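Local coordinates for protein beta-Ala-His dipeptidase (Homo sapiens, PDB 3DLJ) that hydrolyses Xaa-His dipeptides, above all carnosine and anserine, as a secreted homodimeric metallopeptidase that binds two zinc ions per subunit, at residues A[182-187]-A[429-434]. Residues are numbered along the deposited sequence; the frame is centred on the assembly and turned at random.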
loop_
_atom_site.group_PDB
_atom_site.type_symbol
_atom_site.label_atom_id
_atom_site.label_comp_id
_atom_site.label_asym_id
_atom_site.label_seq_id
_atom_site.Cartn_x
_atom_site.Cartn_y
_atom_site.Cartn_z
ATOM N N VAL A 182 7.936 -8.740 -7.338
ATOM C CA VAL A 182 8.549 -9.697 -8.262
ATOM C C VAL A 182 9.498 -10.631 -7.512
ATOM O O VAL A 182 10.417 -10.170 -6.823
ATOM C CB VAL A 182 9.270 -8.976 -9.463
ATOM C CG1 VAL A 182 10.073 -9.952 -10.301
ATOM C CG2 VAL A 182 8.241 -8.284 -10.364
ATOM N N ALA A 183 9.228 -11.934 -7.635
ATOM C CA ALA A 183 10.057 -13.000 -7.083
ATOM C C ALA A 183 9.945 -13.202 -5.571
ATOM O O ALA A 183 10.615 -14.084 -5.021
ATOM C CB ALA A 183 11.530 -12.813 -7.498
ATOM N N LEU A 184 9.109 -12.414 -4.890
ATOM C CA LEU A 184 9.001 -12.554 -3.431
ATOM C C LEU A 184 8.328 -13.878 -3.037
ATOM O O LEU A 184 8.881 -14.649 -2.235
ATOM C CB LEU A 184 8.326 -11.337 -2.762
ATOM C CG LEU A 184 8.461 -11.269 -1.228
ATOM C CD1 LEU A 184 9.935 -11.205 -0.747
ATOM C CD2 LEU A 184 7.666 -10.119 -0.664
ATOM N N GLU A 185 7.170 -14.149 -3.639
ATOM C CA GLU A 185 6.369 -15.354 -3.342
ATOM C C GLU A 185 7.147 -16.685 -3.425
ATOM O O GLU A 185 6.996 -17.543 -2.559
ATOM C CB GLU A 185 5.114 -15.377 -4.222
ATOM C CG GLU A 185 4.068 -16.409 -3.827
ATOM C CD GLU A 185 2.867 -16.410 -4.777
ATOM O OE1 GLU A 185 2.257 -15.331 -4.982
ATOM O OE2 GLU A 185 2.536 -17.485 -5.325
ATOM N N GLU A 186 7.986 -16.839 -4.449
ATOM C CA GLU A 186 8.859 -18.013 -4.578
ATOM C C GLU A 186 9.920 -18.114 -3.478
ATOM O O GLU A 186 10.249 -19.220 -3.023
ATOM C CB GLU A 186 9.529 -18.062 -5.963
ATOM N N LEU A 187 10.461 -16.968 -3.058
ATOM C CA LEU A 187 11.409 -16.938 -1.949
ATOM C C LEU A 187 10.714 -17.282 -0.646
ATOM O O LEU A 187 11.256 -18.037 0.165
ATOM C CB LEU A 187 12.111 -15.571 -1.823
ATOM C CG LEU A 187 13.121 -15.423 -0.663
ATOM C CD1 LEU A 187 14.346 -16.349 -0.850
ATOM C CD2 LEU A 187 13.551 -13.978 -0.466
ATOM N N ILE A 429 -3.582 -5.161 0.452
ATOM C CA ILE A 429 -2.230 -5.429 0.925
ATOM C C ILE A 429 -1.886 -6.856 0.533
ATOM O O ILE A 429 -2.069 -7.789 1.315
ATOM C CB ILE A 429 -2.086 -5.094 2.406
ATOM C CG1 ILE A 429 -2.300 -3.588 2.565
ATOM C CG2 ILE A 429 -0.682 -5.473 2.921
ATOM C CD1 ILE A 429 -2.922 -3.148 3.864
ATOM N N PRO A 430 -1.445 -7.033 -0.730
ATOM C CA PRO A 430 -1.273 -8.337 -1.340
ATOM C C PRO A 430 -0.383 -9.202 -0.486
ATOM O O PRO A 430 -0.582 -10.414 -0.423
ATOM C CB PRO A 430 -0.537 -8.017 -2.644
ATOM C CG PRO A 430 -0.862 -6.624 -2.945
ATOM C CD PRO A 430 -1.069 -5.937 -1.647
ATOM N N ILE A 431 0.606 -8.565 0.154
ATOM C CA ILE A 431 1.591 -9.254 0.998
ATOM C C ILE A 431 0.929 -9.942 2.181
ATOM O O ILE A 431 1.343 -11.023 2.582
ATOM C CB ILE A 431 2.718 -8.272 1.438
ATOM C CG1 ILE A 431 3.661 -7.973 0.253
ATOM C CG2 ILE A 431 3.467 -8.778 2.660
ATOM C CD1 ILE A 431 4.545 -9.138 -0.173
ATOM N N ALA A 432 -0.123 -9.324 2.707
ATOM C CA ALA A 432 -0.893 -9.896 3.811
ATOM C C ALA A 432 -1.490 -11.247 3.412
ATOM O O ALA A 432 -1.352 -12.236 4.139
ATOM C CB ALA A 432 -1.973 -8.924 4.256
ATOM N N LYS A 433 -2.124 -11.275 2.237
ATOM C CA LYS A 433 -2.691 -12.475 1.628
ATOM C C LYS A 433 -1.611 -13.541 1.380
ATOM O O LYS A 433 -1.773 -14.696 1.766
ATOM C CB LYS A 433 -3.398 -12.075 0.320
ATOM C CG LYS A 433 -4.387 -13.089 -0.256
ATOM C CD LYS A 433 -5.515 -13.372 0.716
ATOM C CE LYS A 433 -6.760 -13.784 -0.002
ATOM N NZ LYS A 433 -7.744 -14.312 0.996
ATOM N N MET A 434 -0.496 -13.136 0.766
ATOM C CA MET A 434 0.643 -14.033 0.514
ATOM C C MET A 434 1.206 -14.743 1.756
ATOM O O MET A 434 1.423 -15.959 1.727
ATOM C CB MET A 434 1.757 -13.276 -0.200
ATOM C CG MET A 434 2.987 -14.113 -0.496
ATOM S SD MET A 434 4.359 -13.046 -0.947
ATOM C CE MET A 434 3.634 -12.124 -2.328
#
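M434 reaches from the start of helix 430-438 to the opening turn of helix 184-191, and with I431, L184 and E185 it joins the N-terminal parts of two helices in the zinc-binding catalytic domain of this M20-family peptidase, a worked example of helix-to-helix packing near a metal site. Its side chain can be followed outward. CB points at the other helix, and CG, anti to the backbone N (chi1 179°), extends the chain toward helix 184-191 and lies 4.2 Å from CG of E185. SD then settles against the backbone of E185, 3.9 Å from its CA and 4.0 Å from its N, while CD2 of L184 stands 4.4 Å from the same sulfur. The last torsion bends the chain (chi3 -56°), bringing CE to 4.0 Å from CB of E185. The side chain of E185 passes that of M434 obliquely, at the more exposed border of the contact. No hydrogen bond links the two segments, which are held by van der Waals packing. The side chain of I431 lies about 5 Å from that of E177, the probable proton acceptor, which places this packing close to the active site. On the buried side, I431 and L184 meet at about a right angle, both also resting on E174 and Y108 of the neighbouring strands 168-174 and 104-110. Their methyls come closer than usual van der Waals contact, CD1 of I431 lying 3.3 Å from CD2 of L184.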